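PDB 6EKT: protein P47 from Clostridium botulinum, which may form part of a progenitor toxin complex that protects botulinum neurotoxin type A2 during its passage through the host gastrointestinal tract. Local coordinates for residues Leu292-Leu297 and Thr384-Lys389; Ile303-Met308 and Ser319-Val324; Ala331-Phe336 and Lys366-Pro371; Lys351-Glu356 and Phe397-Asn402. One frame throughout, in Å; residues are numbered along the deposited sequence. Where two conformers were deposited one is given.

Contact 1: Leu292-Leu297 and Thr384-Lys389; sequences LKVAAL and THWSIK
Where the wrapped sheet of P47 meets its long helix 374-394, Val294 of the short strand 292-294 packs against the indole of Trp386. CG2 of the valine does the touching, 3.8 Å from CB and from CG of Trp386; CG1, anti to the valine's backbone N (chi1 -172°), lies farther off, over one face of the indole. CD1 of the Trp386 ring comes within 4.1 Å of Lys293 O. Two residues before Val294 in the strand, Leu292 sends CD1 onto the helix backbone, 3.8 Å from both Trp386 O and Ser387 CA. The hydroxyl of Ser387 is turned back to Val383 O in its own helix and meets the leucine only by packing. No hydrogen bond crosses between the segments, so apolar contact carries the join. After Val294 the chain reverses in a type II' turn closed by Leu297 N to Val294 O (3.2 Å), with Val294 N bonding Leu297 O in return, and Lys293 NZ reaches an in-plane lone pair of Ala295 O at 3.1 Å. The strand runs roughly against the helix, axes at 148° and 9.3 Å apart, in a sheet-around-helix layout similar to that of tubular lipid-binding (TULIP) proteins.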
loop_
_atom_site.group_PDB
_atom_site.type_symbol
_atom_site.label_atom_id
_atom_site.label_comp_id
_atom_site.label_asym_id
_atom_site.label_seq_id
_atom_site.Cartn_x
_atom_site.Cartn_y
_atom_site.Cartn_z
ATOM N N LEU A 292 33.766 10.334 21.269
ATOM C CA LEU A 292 33.469 11.761 21.463
ATOM C C LEU A 292 34.582 12.470 22.209
ATOM O O LEU A 292 34.971 12.047 23.314
ATOM C CB LEU A 292 32.188 11.923 22.286
ATOM C CG LEU A 292 30.898 11.447 21.693
ATOM C CD1 LEU A 292 29.858 11.556 22.804
ATOM C CD2 LEU A 292 30.553 12.351 20.514
ATOM N N LYS A 293 35.064 13.577 21.634
ATOM C CA LYS A 293 36.167 14.308 22.234
ATOM C C LYS A 293 35.600 15.321 23.208
ATOM O O LYS A 293 34.816 16.186 22.828
ATOM C CB LYS A 293 37.037 15.009 21.177
ATOM C CG LYS A 293 38.385 15.472 21.702
ATOM C CD LYS A 293 39.333 15.765 20.544
ATOM C CE LYS A 293 40.402 16.791 20.847
ATOM N NZ LYS A 293 41.200 16.505 22.070
ATOM N N VAL A 294 35.985 15.175 24.462
ATOM C CA VAL A 294 35.615 16.105 25.531
ATOM C C VAL A 294 36.914 16.530 26.200
ATOM O O VAL A 294 37.672 15.696 26.726
ATOM C CB VAL A 294 34.623 15.468 26.545
ATOM C CG1 VAL A 294 34.105 16.521 27.517
ATOM C CG2 VAL A 294 33.469 14.783 25.829
ATOM N N ALA A 295 37.178 17.840 26.172
ATOM C CA ALA A 295 38.499 18.414 26.458
ATOM C C ALA A 295 39.595 17.680 25.658
ATOM O O ALA A 295 39.486 17.575 24.434
ATOM C CB ALA A 295 38.800 18.482 27.973
ATOM N N ALA A 296 40.618 17.149 26.321
ATOM C CA ALA A 296 41.733 16.518 25.585
ATOM C C ALA A 296 41.513 15.039 25.196
ATOM O O ALA A 296 42.304 14.475 24.443
ATOM C CB ALA A 296 43.038 16.685 26.327
ATOM N N LEU A 297 40.445 14.421 25.690
ATOM C CA LEU A 297 40.290 12.960 25.576
ATOM C C LEU A 297 39.035 12.537 24.824
ATOM O O LEU A 297 38.044 13.279 24.762
ATOM C CB LEU A 297 40.326 12.297 26.961
ATOM C CG LEU A 297 41.586 12.439 27.826
ATOM C CD1 LEU A 297 41.260 12.186 29.291
ATOM C CD2 LEU A 297 42.744 11.541 27.361
ATOM N N THR A 384 29.187 13.132 30.518
ATOM C CA THR A 384 27.794 12.635 30.556
ATOM C C THR A 384 26.884 13.525 29.709
ATOM O O THR A 384 26.108 13.019 28.896
ATOM C CB THR A 384 27.298 12.523 32.005
ATOM O OG1 THR A 384 28.201 11.681 32.739
ATOM C CG2 THR A 384 25.876 11.928 32.059
ATOM N N HIS A 385 27.028 14.841 29.866
ATOM C CA HIS A 385 26.324 15.820 29.065
ATOM C C HIS A 385 26.608 15.671 27.572
ATOM O O HIS A 385 25.653 15.567 26.795
ATOM C CB HIS A 385 26.657 17.247 29.523
ATOM C CG HIS A 385 25.918 18.303 28.765
ATOM N ND1 HIS A 385 24.555 18.479 28.866
ATOM C CD2 HIS A 385 26.352 19.232 27.880
ATOM C CE1 HIS A 385 24.183 19.477 28.078
ATOM N NE2 HIS A 385 25.258 19.956 27.476
ATOM N N TRP A 386 27.889 15.640 27.175
ATOM C CA TRP A 386 28.255 15.432 25.754
ATOM C C TRP A 386 27.700 14.115 25.189
ATOM O O TRP A 386 27.207 14.058 24.042
ATOM C CB TRP A 386 29.781 15.471 25.575
ATOM C CG TRP A 386 30.328 16.780 25.083
ATOM C CD1 TRP A 386 30.913 17.009 23.863
ATOM C CD2 TRP A 386 30.385 18.023 25.792
ATOM N NE1 TRP A 386 31.305 18.320 23.766
ATOM C CE2 TRP A 386 30.991 18.965 24.931
ATOM C CE3 TRP A 386 29.962 18.443 27.064
ATOM C CZ2 TRP A 386 31.198 20.310 25.302
ATOM C CZ3 TRP A 386 30.174 19.790 27.434
ATOM C CH2 TRP A 386 30.784 20.697 26.552
ATOM N N SER A 387 27.764 13.058 25.990
ATOM C CA SER A 387 27.256 11.739 25.554
ATOM C C SER A 387 25.745 11.783 25.280
ATOM O O SER A 387 25.257 11.297 24.240
ATOM C CB SER A 387 27.562 10.661 26.610
ATOM O OG SER A 387 28.957 10.468 26.754
ATOM N N ILE A 388 24.996 12.336 26.236
ATOM C CA ILE A 388 23.541 12.441 26.092
ATOM C C ILE A 388 23.186 13.319 24.882
ATOM O O ILE A 388 22.367 12.904 24.031
ATOM C CB ILE A 388 22.870 12.970 27.402
ATOM C CG1 ILE A 388 22.900 11.879 28.492
ATOM C CG2 ILE A 388 21.418 13.392 27.126
ATOM C CD1 ILE A 388 22.557 12.374 29.897
ATOM N N LYS A 389 23.837 14.482 24.763
ATOM C CA LYS A 389 23.550 15.409 23.635
ATOM C C LYS A 389 23.910 14.779 22.288
ATOM O O LYS A 389 23.146 14.911 21.306
ATOM C CB LYS A 389 24.256 16.748 23.809
ATOM C CG LYS A 389 23.719 17.554 25.002
ATOM C CD LYS A 389 22.364 18.166 24.730
ATOM C CE LYS A 389 22.424 19.241 23.643
ATOM N NZ LYS A 389 21.066 19.790 23.335
#

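Contact 2: Ile303-Met308 and Ser319-Val324; sequences INNFSM and SLRGLV
Arg321 O is gripped by two consecutive amides of the facing strand, Asn304 N at 2.8 Å and Asn305 N at 3.1 Å, both in its carbonyl plane. This is a classic beta bulge, and the antiparallel register slips by one residue between Ile303 and Asn305. Beyond it the pairing is regular, with Arg321 N returning a bond to Asn305 O and Ser307 N bonding Ser319 O at 2.8 Å; the latter oxygen also accepts from a water. Before the bulge, Ile303 pairs with Gly322, their CA atoms 4.0 Å apart; the glycine puts no side chain into this close approach. On the face of Asn305, the Arg321 chain bends at its third torsion (-31°) and brings NH2 to 2.6 Å from Asn305 OD1, with the amide and guanidinium planes turned 46° from each other. The other face is apolar. There Leu320 CB is shared by Ile303 CG2 at 4.0 Å and Phe306 CD2 at 4.1 Å. The hairpin is thus two-sided in its chemistry, hydrocarbon on one face, where Ile303 and Leu320 meet Ile391 of the long helix, and polar groups on the other, while two hydrogen bonds to one carbonyl oxygen absorb the extra residue.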
loop_
_atom_site.group_PDB
_atom_site.type_symbol
_atom_site.label_atom_id
_atom_site.label_comp_id
_atom_site.label_asym_id
_atom_site.label_seq_id
_atom_site.Cartn_x
_atom_site.Cartn_y
_atom_site.Cartn_z
ATOM N N ILE A 303 25.277 1.944 24.566
ATOM C CA ILE A 303 23.840 1.888 24.776
ATOM C C ILE A 303 23.510 0.413 24.939
ATOM O O ILE A 303 23.801 -0.397 24.038
ATOM C CB ILE A 303 23.040 2.515 23.596
ATOM C CG1 ILE A 303 23.381 4.011 23.438
ATOM C CG2 ILE A 303 21.519 2.340 23.794
ATOM C CD1 ILE A 303 22.819 4.643 22.158
ATOM N N ASN A 304 22.938 0.065 26.093
ATOM C CA ASN A 304 22.649 -1.330 26.390
ATOM C C ASN A 304 21.219 -1.752 26.072
ATOM O O ASN A 304 20.992 -2.918 25.797
ATOM C CB ASN A 304 23.006 -1.667 27.831
ATOM C CG ASN A 304 24.483 -1.444 28.115
ATOM O OD1 ASN A 304 25.346 -1.928 27.376
ATOM N ND2 ASN A 304 24.776 -0.674 29.153
ATOM N N ASN A 305 20.280 -0.810 26.123
ATOM C CA ASN A 305 18.861 -1.106 25.826
ATOM C C ASN A 305 18.343 0.008 24.950
ATOM O O ASN A 305 18.550 1.183 25.251
ATOM C CB ASN A 305 18.005 -1.179 27.100
ATOM C CG ASN A 305 18.556 -2.139 28.117
ATOM O OD1 ASN A 305 19.136 -1.713 29.113
ATOM N ND2 ASN A 305 18.401 -3.438 27.876
ATOM N N PHE A 306 17.653 -0.373 23.884
ATOM C CA PHE A 306 17.155 0.543 22.903
ATOM C C PHE A 306 15.809 -0.011 22.459
ATOM O O PHE A 306 15.715 -1.194 22.152
ATOM C CB PHE A 306 18.126 0.575 21.704
ATOM C CG PHE A 306 17.764 1.575 20.641
ATOM C CD1 PHE A 306 16.929 1.223 19.569
ATOM C CD2 PHE A 306 18.310 2.866 20.666
ATOM C CE1 PHE A 306 16.627 2.147 18.574
ATOM C CE2 PHE A 306 18.003 3.796 19.672
ATOM C CZ PHE A 306 17.160 3.425 18.620
ATOM N N SER A 307 14.790 0.843 22.460
ATOM C CA SER A 307 13.498 0.483 21.906
ATOM C C SER A 307 13.015 1.627 21.058
ATOM O O SER A 307 13.367 2.782 21.298
ATOM C CB SER A 307 12.495 0.145 23.007
ATOM O OG SER A 307 13.098 -0.720 23.955
ATOM N N MET A 308 12.220 1.290 20.049
ATOM C CA MET A 308 11.669 2.262 19.130
ATOM C C MET A 308 10.321 1.729 18.685
ATOM O O MET A 308 10.233 0.603 18.174
ATOM C CB MET A 308 12.603 2.393 17.905
ATOM C CG MET A 308 12.032 3.216 16.748
ATOM S SD MET A 308 13.146 3.196 15.325
ATOM C CE MET A 308 14.343 4.446 15.797
ATOM N N SER A 319 13.273 4.983 23.391
ATOM C CA SER A 319 13.649 4.881 24.804
ATOM C C SER A 319 14.946 4.076 24.865
ATOM O O SER A 319 15.052 2.989 24.274
ATOM C CB SER A 319 12.509 4.224 25.604
ATOM O OG SER A 319 12.823 4.168 26.991
ATOM N N LEU A 320 15.960 4.620 25.544
ATOM C CA LEU A 320 17.244 3.923 25.610
ATOM C C LEU A 320 17.931 4.121 26.959
ATOM O O LEU A 320 17.672 5.127 27.650
ATOM C CB LEU A 320 18.156 4.359 24.441
ATOM C CG LEU A 320 18.676 5.805 24.415
ATOM C CD1 LEU A 320 19.977 5.887 25.211
ATOM C CD2 LEU A 320 18.884 6.340 23.002
ATOM N N ARG A 321 18.799 3.168 27.299
ATOM C CA ARG A 321 19.580 3.192 28.532
ATOM C C ARG A 321 20.998 2.804 28.169
ATOM O O ARG A 321 21.220 1.854 27.401
ATOM C CB ARG A 321 19.017 2.162 29.520
ATOM C CG ARG A 321 19.561 2.165 30.954
ATOM C CD ARG A 321 18.677 1.277 31.859
ATOM N NE ARG A 321 17.254 1.279 31.416
ATOM C CZ ARG A 321 16.599 0.266 30.827
ATOM N NH1 ARG A 321 15.337 0.419 30.464
ATOM N NH2 ARG A 321 17.175 -0.907 30.605
ATOM N N GLY A 322 21.956 3.512 28.767
ATOM C CA GLY A 322 23.371 3.231 28.521
ATOM C C GLY A 322 24.258 3.759 29.639
ATOM O O GLY A 322 23.787 4.125 30.723
ATOM N N LEU A 323 25.554 3.768 29.370
ATOM C CA LEU A 323 26.541 4.230 30.337
ATOM C C LEU A 323 27.733 4.788 29.571
ATOM O O LEU A 323 27.915 4.470 28.387
ATOM C CB LEU A 323 26.981 3.092 31.280
ATOM C CG LEU A 323 27.529 1.804 30.678
ATOM C CD1 LEU A 323 29.025 1.948 30.359
ATOM C CD2 LEU A 323 27.291 0.668 31.664
ATOM N N VAL A 324 28.540 5.589 30.256
ATOM C CA VAL A 324 29.792 6.079 29.672
ATOM C C VAL A 324 30.831 6.137 30.800
ATOM O O VAL A 324 30.558 6.680 31.876
ATOM C CB VAL A 324 29.632 7.440 28.920
ATOM C CG1 VAL A 324 29.130 8.565 29.836
ATOM C CG2 VAL A 324 30.912 7.827 28.173
HETATM O O HOH W 1 14.879 0.817 26.299
#

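Contact 3: Ala331-Phe336 and Lys366-Pro371; sequences AVYSDF and KYHLFP
Tyr333 and His368 lie almost flat on each other in an offset stack, ring centroids 4.2 Å apart and planes only 5° from parallel. His368 CB also sits over the tyrosine face, 4.1 Å from its centroid, and the phenol's OH end comes over the middle of the imidazole. Tyr333 achieves this with CG placed between its backbone N and carbonyl carbon (chi1 79°), which swings the ring toward the neighbouring strand. The imidazole is fixed from a second direction by Asp335: NE2 donates to OD2 at 2.7 Å, reaching it from above the carboxylate, whose plane stands 86° to the ring. Stack and bond together limit the histidine's rotation, and the carboxylate would probably favour a protonated imidazole. Between the strands the backbones pair antiparallel, with His368 N bonded to Tyr333 O at 2.8 Å. On the opposite face Ser334 OG meets the rim of the Tyr367 ring, 3.1 Å from CD1, while bonding Thr384 OG1. Val332 CG1 and Leu369 CD2 press together tightly at 3.5 Å. The Ser334 and Leu369 side of this hairpin rests on Leu380 and Leu377 of helix 374-394, and strand 315-326 flanks it, Arg325 making a cation-pi contact with Tyr333.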
loop_
_atom_site.group_PDB
_atom_site.type_symbol
_atom_site.label_atom_id
_atom_site.label_comp_id
_atom_site.label_asym_id
_atom_site.label_seq_id
_atom_site.Cartn_x
_atom_site.Cartn_y
_atom_site.Cartn_z
ATOM N N ALA A 331 36.714 3.320 36.287
ATOM C CA ALA A 331 35.936 3.101 37.515
ATOM C C ALA A 331 34.895 4.184 37.701
ATOM O O ALA A 331 33.851 3.971 38.341
ATOM C CB ALA A 331 36.858 3.052 38.736
ATOM N N VAL A 332 35.195 5.360 37.158
ATOM C CA VAL A 332 34.288 6.489 37.235
ATOM C C VAL A 332 33.412 6.506 35.990
ATOM O O VAL A 332 33.920 6.547 34.864
ATOM C CB VAL A 332 35.060 7.808 37.395
ATOM C CG1 VAL A 332 34.094 8.989 37.374
ATOM C CG2 VAL A 332 35.868 7.786 38.703
ATOM N N TYR A 333 32.090 6.458 36.201
ATOM C CA TYR A 333 31.153 6.313 35.070
ATOM C C TYR A 333 29.772 6.822 35.413
ATOM O O TYR A 333 29.445 7.020 36.598
ATOM C CB TYR A 333 31.083 4.861 34.589
ATOM C CG TYR A 333 30.228 3.931 35.440
ATOM C CD1 TYR A 333 30.740 3.364 36.612
ATOM C CD2 TYR A 333 28.926 3.610 35.056
ATOM C CE1 TYR A 333 29.971 2.511 37.391
ATOM C CE2 TYR A 333 28.138 2.755 35.826
ATOM C CZ TYR A 333 28.673 2.211 36.976
ATOM O OH TYR A 333 27.904 1.369 37.721
ATOM N N SER A 334 28.970 7.021 34.369
ATOM C CA SER A 334 27.593 7.460 34.512
ATOM C C SER A 334 26.665 6.461 33.851
ATOM O O SER A 334 26.988 5.958 32.776
ATOM C CB SER A 334 27.396 8.786 33.791
ATOM O OG SER A 334 27.876 9.833 34.585
ATOM N N ASP A 335 25.535 6.178 34.494
ATOM C CA ASP A 335 24.375 5.625 33.795
ATOM C C ASP A 335 23.556 6.770 33.229
ATOM O O ASP A 335 23.475 7.836 33.848
ATOM C CB ASP A 335 23.493 4.823 34.749
ATOM C CG ASP A 335 24.225 3.667 35.385
ATOM O OD1 ASP A 335 24.710 2.793 34.660
ATOM O OD2 ASP A 335 24.318 3.657 36.618
ATOM N N PHE A 336 22.949 6.546 32.062
ATOM C CA PHE A 336 21.994 7.509 31.524
ATOM C C PHE A 336 20.794 6.853 30.839
ATOM O O PHE A 336 20.851 5.697 30.419
ATOM C CB PHE A 336 22.678 8.499 30.585
ATOM C CG PHE A 336 23.388 7.842 29.430
ATOM C CD1 PHE A 336 22.666 7.396 28.309
ATOM C CD2 PHE A 336 24.760 7.679 29.452
ATOM C CE1 PHE A 336 23.314 6.791 27.234
ATOM C CE2 PHE A 336 25.418 7.081 28.365
ATOM C CZ PHE A 336 24.690 6.636 27.264
ATOM N N LYS A 366 22.932 8.995 36.385
ATOM C CA LYS A 366 23.426 8.726 37.742
ATOM C C LYS A 366 24.943 8.657 37.671
ATOM O O LYS A 366 25.483 7.803 36.942
ATOM C CB LYS A 366 22.858 7.412 38.286
ATOM C CG LYS A 366 23.266 7.192 39.739
ATOM C CD LYS A 366 22.439 6.088 40.387
ATOM C CE LYS A 366 22.959 5.769 41.782
ATOM N NZ LYS A 366 23.425 6.993 42.506
ATOM N N TYR A 367 25.621 9.543 38.419
ATOM C CA TYR A 367 27.094 9.500 38.512
ATOM C C TYR A 367 27.576 8.438 39.496
ATOM O O TYR A 367 26.980 8.274 40.553
ATOM C CB TYR A 367 27.670 10.828 39.011
ATOM C CG TYR A 367 27.370 12.043 38.175
ATOM C CD1 TYR A 367 27.317 11.969 36.773
ATOM C CD2 TYR A 367 27.206 13.288 38.783
ATOM C CE1 TYR A 367 27.052 13.109 36.004
ATOM C CE2 TYR A 367 26.954 14.429 38.023
ATOM C CZ TYR A 367 26.899 14.340 36.645
ATOM O OH TYR A 367 26.629 15.473 35.903
ATOM N N HIS A 368 28.687 7.781 39.173
ATOM C CA HIS A 368 29.363 6.863 40.084
ATOM C C HIS A 368 30.794 7.381 40.280
ATOM O O HIS A 368 31.637 7.248 39.390
ATOM C CB HIS A 368 29.366 5.456 39.502
ATOM C CG HIS A 368 27.996 4.899 39.288
ATOM N ND1 HIS A 368 27.369 4.090 40.219
ATOM C CD2 HIS A 368 27.118 5.058 38.273
ATOM C CE1 HIS A 368 26.166 3.764 39.772
ATOM N NE2 HIS A 368 25.990 4.335 38.592
ATOM N N LEU A 369 31.032 7.993 41.438
ATOM C CA LEU A 369 32.241 8.773 41.738
ATOM C C LEU A 369 32.598 8.488 43.184
ATOM O O LEU A 369 31.696 8.257 44.001
ATOM C CB LEU A 369 31.920 10.277 41.676
ATOM C CG LEU A 369 31.656 10.919 40.340
ATOM C CD1 LEU A 369 30.834 12.161 40.535
ATOM C CD2 LEU A 369 33.010 11.274 39.752
ATOM N N PHE A 370 33.883 8.551 43.519
ATOM C CA PHE A 370 34.281 8.490 44.926
ATOM C C PHE A 370 33.828 9.785 45.651
ATOM O O PHE A 370 33.985 10.868 45.097
ATOM C CB PHE A 370 35.796 8.298 45.046
ATOM C CG PHE A 370 36.253 8.043 46.452
ATOM C CD1 PHE A 370 36.185 6.763 46.999
ATOM C CD2 PHE A 370 36.726 9.098 47.242
ATOM C CE1 PHE A 370 36.588 6.535 48.328
ATOM C CE2 PHE A 370 37.128 8.881 48.554
ATOM C CZ PHE A 370 37.057 7.599 49.101
ATOM N N PRO A 371 33.252 9.672 46.882
ATOM C CA PRO A 371 32.745 10.838 47.617
ATOM C C PRO A 371 33.778 11.938 47.767
ATOM O O PRO A 371 34.903 11.676 48.211
ATOM C CB PRO A 371 32.370 10.242 48.982
ATOM C CG PRO A 371 31.892 8.870 48.625
ATOM C CD PRO A 371 32.880 8.416 47.567
#

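Contact 4: Lys351-Glu356 and Phe397-Asn402; sequences KKAYFE and FELINN
Phe355 and Phe397 point the same way from neighbouring strands, and CD2 of Phe355 is the bump that lies over a face of the Phe397 ring, 3.5 Å from CZ. The planes are inclined by 35°, so the pair is oblique. Leu399 fills the next position, its CD2 lying at the edge of the Phe355 ring, 3.9 Å from CE2. Its other methyl, CD1, settles near the small Ala353, 4.3 Å from CB. Phe247 of helix 244-252 packs on Phe355 and Leu399, and Leu316 on both phenylalanines. These segments form the outer antiparallel pairing of the curled sheet, where residues 397-398, just after helix 374-394, come back alongside strand 352-368. Phe355 N bonds Phe397 O almost straight at 2.8 Å (171°), and Leu399 N bonds Ala353 O at the same length. On the other face, Glu398 lays its extended chain across the strand: CG lies 3.4 Å from Ala353 O, and the carboxylate flanks the methylenes of Lys352, whose NZ stays beyond salt-bridge range. Farther along, the two chains diverge. A water bridges them here, donating to Leu399 O and accepting from Ala353 N. Beyond it Asn401, CG anti to its backbone N (chi1 179°), stretches across to give ND2 to Lys351 O at 2.6 Å, while its OD1 accepts from Phe403 N.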
loop_
_atom_site.group_PDB
_atom_site.type_symbol
_atom_site.label_atom_id
_atom_site.label_comp_id
_atom_site.label_asym_id
_atom_site.label_seq_id
_atom_site.Cartn_x
_atom_site.Cartn_y
_atom_site.Cartn_z
ATOM N N LYS A 351 11.829 16.552 -1.637
ATOM C CA LYS A 351 11.517 15.113 -1.693
ATOM C C LYS A 351 12.259 14.295 -0.630
ATOM O O LYS A 351 12.500 13.102 -0.813
ATOM C CB LYS A 351 11.768 14.552 -3.122
ATOM C CG LYS A 351 10.613 14.688 -4.119
ATOM C CD LYS A 351 10.181 16.124 -4.370
ATOM C CE LYS A 351 9.028 16.208 -5.354
ATOM N NZ LYS A 351 8.678 17.646 -5.485
ATOM N N LYS A 352 12.637 14.937 0.473
ATOM C CA LYS A 352 13.253 14.218 1.580
ATOM C C LYS A 352 12.174 13.765 2.548
ATOM O O LYS A 352 11.244 14.524 2.860
ATOM C CB LYS A 352 14.305 15.065 2.318
ATOM C CG LYS A 352 15.560 15.387 1.513
ATOM C CD LYS A 352 16.644 15.993 2.408
ATOM C CE LYS A 352 17.737 16.645 1.578
ATOM N NZ LYS A 352 18.911 16.936 2.435
ATOM N N ALA A 353 12.310 12.520 2.992
ATOM C CA ALA A 353 11.467 11.921 4.025
ATOM C C ALA A 353 12.406 11.539 5.153
ATOM O O ALA A 353 13.367 10.783 4.951
ATOM C CB ALA A 353 10.759 10.693 3.502
ATOM N N TYR A 354 12.123 12.073 6.338
ATOM C CA TYR A 354 13.033 11.955 7.467
ATOM C C TYR A 354 12.285 12.038 8.784
ATOM O O TYR A 354 11.136 12.504 8.851
ATOM C CB TYR A 354 14.139 13.041 7.381
ATOM C CG TYR A 354 13.627 14.478 7.439
ATOM C CD1 TYR A 354 13.188 15.141 6.285
ATOM C CD2 TYR A 354 13.585 15.175 8.661
ATOM C CE1 TYR A 354 12.722 16.457 6.340
ATOM C CE2 TYR A 354 13.114 16.482 8.729
ATOM C CZ TYR A 354 12.682 17.116 7.573
ATOM O OH TYR A 354 12.221 18.410 7.661
ATOM N N PHE A 355 12.963 11.591 9.833
ATOM C CA PHE A 355 12.488 11.752 11.179
ATOM C C PHE A 355 13.304 12.882 11.836
ATOM O O PHE A 355 14.531 12.823 11.855
ATOM C CB PHE A 355 12.613 10.435 11.933
ATOM C CG PHE A 355 11.630 9.386 11.478
ATOM C CD1 PHE A 355 10.346 9.344 12.022
ATOM C CD2 PHE A 355 11.981 8.456 10.483
ATOM C CE1 PHE A 355 9.442 8.384 11.603
ATOM C CE2 PHE A 355 11.073 7.484 10.067
ATOM C CZ PHE A 355 9.805 7.450 10.633
ATOM N N GLU A 356 12.599 13.912 12.307
ATOM C CA GLU A 356 13.198 15.096 12.923
ATOM C C GLU A 356 13.893 14.725 14.212
ATOM O O GLU A 356 13.472 13.791 14.902
ATOM C CB GLU A 356 12.120 16.122 13.285
ATOM C CG GLU A 356 11.675 17.074 12.190
ATOM C CD GLU A 356 10.591 18.030 12.674
ATOM O OE1 GLU A 356 10.130 17.886 13.837
ATOM O OE2 GLU A 356 10.177 18.911 11.885
ATOM N N PHE A 397 16.924 10.795 11.477
ATOM C CA PHE A 397 17.555 10.150 10.307
ATOM C C PHE A 397 16.646 10.251 9.083
ATOM O O PHE A 397 15.442 10.507 9.222
ATOM C CB PHE A 397 17.893 8.668 10.606
ATOM C CG PHE A 397 16.684 7.824 10.957
ATOM C CD1 PHE A 397 16.200 7.767 12.279
ATOM C CD2 PHE A 397 16.023 7.081 9.969
ATOM C CE1 PHE A 397 15.090 7.000 12.597
ATOM C CE2 PHE A 397 14.913 6.309 10.290
ATOM C CZ PHE A 397 14.448 6.273 11.597
ATOM N N GLU A 398 17.233 10.042 7.906
ATOM C CA GLU A 398 16.519 10.132 6.644
ATOM C C GLU A 398 16.174 8.741 6.131
ATOM O O GLU A 398 16.970 7.807 6.255
ATOM C CB GLU A 398 17.411 10.858 5.627
ATOM C CG GLU A 398 16.680 11.635 4.550
ATOM C CD GLU A 398 17.647 12.422 3.660
ATOM O OE1 GLU A 398 18.557 13.088 4.185
ATOM O OE2 GLU A 398 17.489 12.374 2.430
ATOM N N LEU A 399 14.981 8.603 5.544
ATOM C CA LEU A 399 14.680 7.425 4.764
ATOM C C LEU A 399 15.295 7.589 3.393
ATOM O O LEU A 399 15.562 8.713 2.946
ATOM C CB LEU A 399 13.164 7.227 4.621
ATOM C CG LEU A 399 12.311 7.116 5.894
ATOM C CD1 LEU A 399 10.865 6.864 5.479
ATOM C CD2 LEU A 399 12.783 6.017 6.842
ATOM N N ILE A 400 15.518 6.462 2.730
ATOM C CA ILE A 400 15.813 6.449 1.305
ATOM C C ILE A 400 14.494 6.720 0.604
ATOM O O ILE A 400 13.503 5.982 0.791
ATOM C CB ILE A 400 16.345 5.082 0.846
ATOM C CG1 ILE A 400 17.673 4.769 1.534
ATOM C CG2 ILE A 400 16.472 5.020 -0.683
ATOM C CD1 ILE A 400 17.823 3.298 1.835
ATOM N N ASN A 401 14.468 7.779 -0.198
ATOM C CA ASN A 401 13.303 8.041 -1.012
ATOM C C ASN A 401 13.400 7.220 -2.299
ATOM O O ASN A 401 14.041 7.659 -3.255
ATOM C CB ASN A 401 13.150 9.553 -1.290
ATOM C CG ASN A 401 11.938 9.880 -2.170
ATOM O OD1 ASN A 401 11.437 9.033 -2.906
ATOM N ND2 ASN A 401 11.479 11.124 -2.108
ATOM N N ASN A 402 12.801 6.026 -2.302
ATOM C CA ASN A 402 12.605 5.230 -3.537
ATOM C C ASN A 402 11.104 5.052 -3.835
ATOM O O ASN A 402 10.681 4.004 -4.339
ATOM C CB ASN A 402 13.291 3.857 -3.422
ATOM C CG ASN A 402 12.683 2.978 -2.332
ATOM O OD1 ASN A 402 11.930 3.447 -1.476
ATOM N ND2 ASN A 402 12.996 1.689 -2.372
HETATM O O HOH W 2 14.268 10.966 1.870
#

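In the fold
All four contacts lie on the curled antiparallel sheet, contact 1 being where it meets helix 374-394. Contacts 1, 2 and 3 cluster, with centres about 15 to 17 Å apart. Strands 315-326 and 329-347 are neighbours, so contacts 2 and 3 join through backbone bonds such as Gly322 with Phe336; Ser387 of the helix packs on Val324, and Thr384 probably hydrogen-bonds Ser334. Contact 4, about 37 Å from contact 3 between centres, uses the other end of strand 352-368 and touches contact 2 through Met308 and Phe397. Along the chain, contacts 2 and 3 are nested inside the loop closed by contact 1, which contact 4 crosses. Successive hairpins and the returning strand thus build the sheet around one helix.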